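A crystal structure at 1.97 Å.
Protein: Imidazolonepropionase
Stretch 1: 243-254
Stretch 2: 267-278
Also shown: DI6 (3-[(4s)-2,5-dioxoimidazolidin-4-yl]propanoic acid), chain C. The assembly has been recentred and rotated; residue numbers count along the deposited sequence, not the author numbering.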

HETATM    1  N   MSE A 243     -12.032   2.020   5.990  1.00 35.18           N
HETATM    2  CA  MSE A 243     -13.214   1.596   6.735  1.00 35.30           C
HETATM    3  C   MSE A 243     -13.042   1.122   8.173  1.00 33.45           C
HETATM    4  O   MSE A 243     -12.010   0.557   8.552  1.00 32.40           O
HETATM    5  CB  MSE A 243     -13.930   0.487   5.964  1.00 38.25           C
HETATM    6  CG  MSE A 243     -15.294   0.883   5.435  1.00 43.56           C
HETATM    7 SE   MSE A 243     -15.156   2.357   4.218  1.00 45.43          SE
HETATM    8  CE  MSE A 243     -14.507   1.390   2.711  1.00 44.43           C
ATOM      9  N   ASP A 244     -14.086   1.366   8.961  1.00 32.82           N
ATOM     10  CA  ASP A 244     -14.147   0.946  10.355  1.00 33.46           C
ATOM     11  C   ASP A 244     -12.913   1.216  11.209  1.00 33.48           C
ATOM     12  O   ASP A 244     -12.523   0.376  12.022  1.00 33.40           O
ATOM     13  CB  ASP A 244     -14.480  -0.549  10.414  1.00 32.97           C
ATOM     14  CG  ASP A 244     -15.753  -0.894   9.658  1.00 34.30           C
ATOM     15  OD1 ASP A 244     -16.777  -0.215   9.879  1.00 34.06           O
ATOM     16  OD2 ASP A 244     -15.734  -1.849   8.849  1.00 33.12           O
ATOM     17  N   GLN A 245     -12.297   2.380  11.030  1.00 33.63           N
ATOM     18  CA  GLN A 245     -11.121   2.720  11.822  1.00 33.33           C
ATOM     19  C   GLN A 245     -11.528   3.262  13.195  1.00 34.14           C
ATOM     20  O   GLN A 245     -10.917   2.916  14.209  1.00 32.84           O
ATOM     21  CB  GLN A 245     -10.255   3.752  11.087  1.00 33.03           C
ATOM     22  CG  GLN A 245      -8.989   4.154  11.834  1.00 34.13           C
ATOM     23  CD  GLN A 245      -8.202   5.243  11.117  1.00 34.72           C
ATOM     24  OE1 GLN A 245      -8.762   6.023  10.347  1.00 31.88           O
ATOM     25  NE2 GLN A 245      -6.901   5.309  11.382  1.00 34.65           N
ATOM     26  N   LEU A 246     -12.557   4.111  13.222  1.00 34.78           N
ATOM     27  CA  LEU A 246     -13.026   4.702  14.473  1.00 35.84           C
ATOM     28  C   LEU A 246     -14.409   4.191  14.886  1.00 36.76           C
ATOM     29  O   LEU A 246     -14.753   4.204  16.068  1.00 35.86           O
ATOM     30  CB  LEU A 246     -13.052   6.236  14.359  1.00 36.99           C
ATOM     31  CG  LEU A 246     -11.745   6.940  13.955  1.00 38.32           C
ATOM     32  CD1 LEU A 246     -11.979   8.438  13.858  1.00 37.85           C
ATOM     33  CD2 LEU A 246     -10.648   6.631  14.964  1.00 38.09           C
ATOM     34  N   SER A 247     -15.202   3.759  13.907  1.00 37.06           N
ATOM     35  CA  SER A 247     -16.532   3.221  14.177  1.00 38.08           C
ATOM     36  C   SER A 247     -17.038   2.486  12.945  1.00 38.30           C
ATOM     37  O   SER A 247     -16.490   2.637  11.857  1.00 37.87           O
ATOM     38  CB  SER A 247     -17.516   4.338  14.554  1.00 38.49           C
ATOM     39  OG  SER A 247     -18.002   5.017  13.413  1.00 39.24           O
ATOM     40  N   ASN A 248     -18.084   1.686  13.116  1.00 38.16           N
ATOM     41  CA  ASN A 248     -18.644   0.934  12.001  1.00 38.94           C
ATOM     42  C   ASN A 248     -19.924   1.589  11.490  1.00 39.94           C
ATOM     43  O   ASN A 248     -20.903   1.711  12.225  1.00 39.51           O
ATOM     44  CB  ASN A 248     -18.945  -0.508  12.428  1.00 39.31           C
ATOM     45  CG  ASN A 248     -19.186  -1.423  11.244  1.00 38.94           C
ATOM     46  OD1 ASN A 248     -19.944  -1.090  10.336  1.00 40.46           O
ATOM     47  ND2 ASN A 248     -18.544  -2.583  11.251  1.00 38.37           N
ATOM     48  N   LEU A 249     -19.903   2.020  10.233  1.00 39.67           N
ATOM     49  CA  LEU A 249     -21.070   2.640   9.624  1.00 40.87           C
ATOM     50  C   LEU A 249     -21.642   1.710   8.562  1.00 40.53           C
ATOM     51  O   LEU A 249     -22.667   2.017   7.938  1.00 40.21           O
ATOM     52  CB  LEU A 249     -20.696   3.979   8.977  1.00 41.36           C
ATOM     53  CG  LEU A 249     -20.166   5.099   9.878  1.00 41.78           C
ATOM     54  CD1 LEU A 249     -19.893   6.337   9.031  1.00 42.86           C
ATOM     55  CD2 LEU A 249     -21.175   5.419  10.969  1.00 42.70           C
ATOM     56  N   GLY A 250     -20.981   0.572   8.365  1.00 39.73           N
ATOM     57  CA  GLY A 250     -21.422  -0.387   7.369  1.00 39.39           C
ATOM     58  C   GLY A 250     -20.679  -0.176   6.065  1.00 38.69           C
ATOM     59  O   GLY A 250     -21.043  -0.725   5.032  1.00 38.43           O
ATOM     60  N   GLY A 251     -19.624   0.629   6.124  1.00 37.93           N
ATOM     61  CA  GLY A 251     -18.832   0.927   4.947  1.00 36.81           C
ATOM     62  C   GLY A 251     -18.201  -0.272   4.270  1.00 36.80           C
ATOM     63  O   GLY A 251     -18.163  -0.342   3.044  1.00 37.38           O
ATOM     64  N   SER A 252     -17.698  -1.221   5.052  1.00 36.50           N
ATOM     65  CA  SER A 252     -17.064  -2.398   4.474  1.00 36.27           C
ATOM     66  C   SER A 252     -18.042  -3.196   3.613  1.00 36.28           C
ATOM     67  O   SER A 252     -17.668  -3.726   2.573  1.00 35.91           O
ATOM     68  CB  SER A 252     -16.484  -3.284   5.578  1.00 35.56           C
ATOM     69  OG  SER A 252     -15.375  -2.655   6.195  1.00 34.49           O
ATOM     70  N   THR A 253     -19.296  -3.286   4.047  1.00 37.49           N
ATOM     71  CA  THR A 253     -20.304  -4.022   3.283  1.00 37.30           C
ATOM     72  C   THR A 253     -20.657  -3.291   1.992  1.00 37.01           C
ATOM     73  O   THR A 253     -20.932  -3.916   0.970  1.00 38.01           O
ATOM     74  CB  THR A 253     -21.588  -4.237   4.111  1.00 38.10           C
ATOM     75  OG1 THR A 253     -21.289  -5.069   5.241  1.00 37.04           O
ATOM     76  CG2 THR A 253     -22.669  -4.902   3.263  1.00 36.89           C
ATOM     77  N   LEU A 254     -20.649  -1.965   2.041  1.00 36.62           N
ATOM     78  CA  LEU A 254     -20.949  -1.166   0.859  1.00 35.99           C
ATOM     79  C   LEU A 254     -19.832  -1.359  -0.160  1.00 35.76           C
ATOM     80  O   LEU A 254     -20.080  -1.618  -1.343  1.00 34.12           O
ATOM     81  CB  LEU A 254     -21.056   0.312   1.237  1.00 35.71           C
ATOM     82  CG  LEU A 254     -21.186   1.313   0.084  1.00 35.66           C
ATOM     83  CD1 LEU A 254     -22.483   1.077  -0.682  1.00 34.95           C
ATOM     84  CD2 LEU A 254     -21.147   2.724   0.649  1.00 35.44           C
TER
HETATM   85  N1  DI6 C 600      -7.136   7.695   8.666  1.00 36.27           N
HETATM   86  C2  DI6 C 600      -5.892   7.924   9.138  1.00 35.80           C
HETATM   87  O2  DI6 C 600      -5.383   7.442  10.134  1.00 34.50           O
HETATM   88  C3  DI6 C 600      -5.237   8.914   8.143  1.00 35.08           C
HETATM   89  N4  DI6 C 600      -6.322   9.133   7.162  1.00 35.79           N
HETATM   90  C5  DI6 C 600      -7.377   8.385   7.542  1.00 36.84           C
HETATM   91  O5  DI6 C 600      -8.432   8.334   6.926  1.00 36.98           O
HETATM   92  C6  DI6 C 600      -4.823  10.198   8.847  1.00 33.45           C
HETATM   93  C7  DI6 C 600      -4.170  11.209   7.901  1.00 34.18           C
HETATM   94  C8  DI6 C 600      -3.726  12.522   8.563  1.00 33.76           C
HETATM   95  O9  DI6 C 600      -2.922  13.238   7.934  1.00 33.75           O
HETATM   96  O10 DI6 C 600      -4.164  12.849   9.696  1.00 34.71           O
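Stretch 2 267-278: EYLDPEGIQALA

Stretch 2 begins as a loop, Glu267 to Asp270, and becomes a helix from Pro271 onward; overall it runs the same way as stretch 1, Tyr268 beside Asp244 (CA to CA 4.8 Å) and Gly273 beside Thr253 (CA to CA 5.1 Å), although locally the order reverses, with Glu267 beside Gln245 (CA to CA 5.1 Å). Asp244, with both backbone angles positive (46/40), turns its carbonyl to the incoming chain, and Tyr268 N donates to Asp244 O at 2.8 Å, nearly straight.

Tyr268 has chi1 m (-69°) and chi2 -90°, which lays its ring along the turn from Gln245 to Ser247. Leu246 O lies over one face, 3.1 Å from Tyr268 CE2, while Gln245 O approaches the edge, 3.6 Å from the same carbon. Ser247 CA makes an off-centre CH-pi contact 4.3 Å from the centroid of the Tyr268 ring. A broad flat side chain suits this largely backbone surface.

Asn248, chi1 t, points toward stretch 2, and its amide serves both stretches: ND2 donates to Tyr268 O at 2.8 Å and weakly to Asp270 OD2 at 3.1 Å, while OD1 accepts a weak bond from Gly250 N at 2.8 Å. Asp270, chi1 p, suits the N-cap because its OD2 also accepts from Gly273 N, a weak capping bond of 3.4 Å.

Leu269, t then p, brings CD1 to 3.5 Å from both Asp244 OD2 and Ser252 OG. Those two polar atoms are bonded to each other: Ser252, chi1 m, donates from OG to Asp244 OD2 at 2.8 Å. Gly273 suits its tight place, since a CB there would clash with Leu269 CD1; its bare CA lies 3.6 Å from Thr253 OG1. Leu277 CD2 rests 3.8 Å from Ser252 O.

Gln245 is extended, t at chi1 and chi2, and carries its amide to DI6: OE1 accepts from DI6 N1 and NE2 donates to DI6 O2, each at 2.9 Å, a pairing that exploits both ends of the amide.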

ATOM      1  N   GLU A 267     -10.579  -1.689  12.377  1.00 31.90           N
ATOM      2  CA  GLU A 267     -10.606  -1.924  13.821  1.00 32.71           C
ATOM      3  C   GLU A 267     -11.998  -2.356  14.296  1.00 32.74           C
ATOM      4  O   GLU A 267     -12.129  -3.244  15.139  1.00 31.56           O
ATOM      5  CB  GLU A 267     -10.194  -0.663  14.594  1.00 33.11           C
ATOM      6  CG  GLU A 267      -8.688  -0.438  14.771  1.00 35.60           C
ATOM      7  CD  GLU A 267      -7.972  -0.155  13.473  1.00 36.80           C
ATOM      8  OE1 GLU A 267      -8.633   0.300  12.520  1.00 37.66           O
ATOM      9  OE2 GLU A 267      -6.743  -0.369  13.412  1.00 39.01           O
ATOM     10  N   TYR A 268     -13.033  -1.725  13.743  1.00 32.28           N
ATOM     11  CA  TYR A 268     -14.418  -2.014  14.124  1.00 32.99           C
ATOM     12  C   TYR A 268     -15.228  -2.861  13.143  1.00 32.73           C
ATOM     13  O   TYR A 268     -16.456  -2.784  13.122  1.00 32.43           O
ATOM     14  CB  TYR A 268     -15.157  -0.695  14.374  1.00 32.85           C
ATOM     15  CG  TYR A 268     -14.681   0.049  15.600  1.00 33.95           C
ATOM     16  CD1 TYR A 268     -15.257  -0.184  16.848  1.00 34.48           C
ATOM     17  CD2 TYR A 268     -13.621   0.956  15.525  1.00 34.87           C
ATOM     18  CE1 TYR A 268     -14.790   0.470  17.996  1.00 34.35           C
ATOM     19  CE2 TYR A 268     -13.145   1.610  16.658  1.00 34.10           C
ATOM     20  CZ  TYR A 268     -13.734   1.362  17.891  1.00 35.48           C
ATOM     21  OH  TYR A 268     -13.264   1.998  19.019  1.00 35.15           O
ATOM     22  N   LEU A 269     -14.558  -3.670  12.334  1.00 33.13           N
ATOM     23  CA  LEU A 269     -15.264  -4.512  11.373  1.00 33.80           C
ATOM     24  C   LEU A 269     -16.086  -5.569  12.113  1.00 34.35           C
ATOM     25  O   LEU A 269     -15.630  -6.145  13.099  1.00 34.39           O
ATOM     26  CB  LEU A 269     -14.267  -5.188  10.435  1.00 32.38           C
ATOM     27  CG  LEU A 269     -14.806  -6.123   9.349  1.00 31.49           C
ATOM     28  CD1 LEU A 269     -15.642  -5.343   8.344  1.00 32.56           C
ATOM     29  CD2 LEU A 269     -13.631  -6.793   8.646  1.00 30.19           C
ATOM     30  N   ASP A 270     -17.305  -5.814  11.634  1.00 36.11           N
ATOM     31  CA  ASP A 270     -18.203  -6.794  12.251  1.00 37.34           C
ATOM     32  C   ASP A 270     -18.340  -8.067  11.402  1.00 37.47           C
ATOM     33  O   ASP A 270     -17.873  -8.115  10.266  1.00 36.27           O
ATOM     34  CB  ASP A 270     -19.587  -6.174  12.450  1.00 40.13           C
ATOM     35  CG  ASP A 270     -20.218  -5.741  11.143  1.00 43.11           C
ATOM     36  OD1 ASP A 270     -21.459  -5.818  11.027  1.00 49.27           O
ATOM     37  OD2 ASP A 270     -19.477  -5.314  10.233  1.00 45.32           O
ATOM     38  N   PRO A 271     -18.984  -9.118  11.950  1.00 38.05           N
ATOM     39  CA  PRO A 271     -19.193 -10.400  11.265  1.00 38.45           C
ATOM     40  C   PRO A 271     -19.862 -10.269   9.902  1.00 38.22           C
ATOM     41  O   PRO A 271     -19.395 -10.839   8.915  1.00 39.27           O
ATOM     42  CB  PRO A 271     -20.066 -11.174  12.250  1.00 38.69           C
ATOM     43  CG  PRO A 271     -19.593 -10.669  13.567  1.00 38.91           C
ATOM     44  CD  PRO A 271     -19.500  -9.182  13.330  1.00 38.61           C
ATOM     45  N   GLU A 272     -20.959  -9.522   9.854  1.00 38.19           N
ATOM     46  CA  GLU A 272     -21.692  -9.321   8.611  1.00 38.97           C
ATOM     47  C   GLU A 272     -20.761  -8.783   7.534  1.00 37.00           C
ATOM     48  O   GLU A 272     -20.801  -9.220   6.386  1.00 36.10           O
ATOM     49  CB  GLU A 272     -22.847  -8.343   8.833  1.00 42.22           C
ATOM     50  CG  GLU A 272     -23.906  -8.828   9.816  1.00 47.66           C
ATOM     51  CD  GLU A 272     -23.368  -9.059  11.219  1.00 50.33           C
ATOM     52  OE1 GLU A 272     -22.656  -8.176  11.738  1.00 51.27           O
ATOM     53  OE2 GLU A 272     -23.668 -10.118  11.807  1.00 51.90           O
ATOM     54  N   GLY A 273     -19.925  -7.823   7.913  1.00 35.93           N
ATOM     55  CA  GLY A 273     -18.985  -7.251   6.968  1.00 34.91           C
ATOM     56  C   GLY A 273     -17.969  -8.282   6.530  1.00 34.28           C
ATOM     57  O   GLY A 273     -17.644  -8.389   5.347  1.00 34.99           O
ATOM     58  N   ILE A 274     -17.466  -9.051   7.488  1.00 34.53           N
ATOM     59  CA  ILE A 274     -16.482 -10.083   7.195  1.00 33.28           C
ATOM     60  C   ILE A 274     -17.058 -11.077   6.195  1.00 33.35           C
ATOM     61  O   ILE A 274     -16.369 -11.503   5.267  1.00 31.58           O
ATOM     62  CB  ILE A 274     -16.054 -10.821   8.485  1.00 32.21           C
ATOM     63  CG1 ILE A 274     -15.274  -9.859   9.389  1.00 31.82           C
ATOM     64  CG2 ILE A 274     -15.217 -12.045   8.139  1.00 31.56           C
ATOM     65  CD1 ILE A 274     -14.765 -10.482  10.668  1.00 29.92           C
ATOM     66  N   GLN A 275     -18.325 -11.425   6.379  1.00 35.24           N
ATOM     67  CA  GLN A 275     -18.994 -12.359   5.483  1.00 36.39           C
ATOM     68  C   GLN A 275     -19.069 -11.770   4.076  1.00 35.74           C
ATOM     69  O   GLN A 275     -18.917 -12.481   3.088  1.00 35.20           O
ATOM     70  CB  GLN A 275     -20.408 -12.672   5.988  1.00 40.57           C
ATOM     71  CG  GLN A 275     -20.478 -13.193   7.420  1.00 44.86           C
ATOM     72  CD  GLN A 275     -19.360 -14.163   7.760  1.00 47.61           C
ATOM     73  OE1 GLN A 275     -18.975 -15.004   6.947  1.00 48.59           O
ATOM     74  NE2 GLN A 275     -18.845 -14.058   8.978  1.00 47.15           N
ATOM     75  N   ALA A 276     -19.299 -10.459   3.997  1.00 35.43           N
ATOM     76  CA  ALA A 276     -19.392  -9.776   2.713  1.00 35.27           C
ATOM     77  C   ALA A 276     -18.035  -9.776   2.032  1.00 35.29           C
ATOM     78  O   ALA A 276     -17.938 -10.015   0.830  1.00 35.19           O
ATOM     79  CB  ALA A 276     -19.873  -8.343   2.917  1.00 35.26           C
ATOM     80  N   LEU A 277     -16.985  -9.493   2.798  1.00 33.74           N
ATOM     81  CA  LEU A 277     -15.639  -9.474   2.244  1.00 33.09           C
ATOM     82  C   LEU A 277     -15.266 -10.845   1.690  1.00 32.19           C
ATOM     83  O   LEU A 277     -14.729 -10.950   0.592  1.00 32.33           O
ATOM     84  CB  LEU A 277     -14.621  -9.052   3.313  1.00 32.45           C
ATOM     85  CG  LEU A 277     -14.873  -7.696   3.987  1.00 33.03           C
ATOM     86  CD1 LEU A 277     -13.627  -7.273   4.751  1.00 33.43           C
ATOM     87  CD2 LEU A 277     -15.225  -6.649   2.941  1.00 32.73           C
ATOM     88  N   ALA A 278     -15.547 -11.893   2.456  1.00 31.80           N
ATOM     89  CA  ALA A 278     -15.231 -13.257   2.043  1.00 33.57           C
ATOM     90  C   ALA A 278     -15.917 -13.615   0.731  1.00 34.73           C
ATOM     91  O   ALA A 278     -15.317 -14.215  -0.155  1.00 36.08           O
ATOM     92  CB  ALA A 278     -15.653 -14.245   3.132  1.00 32.44           C
TER
HETATM   93  O   HOH W   1     -20.098  -3.819   7.497  1.00 48.37           O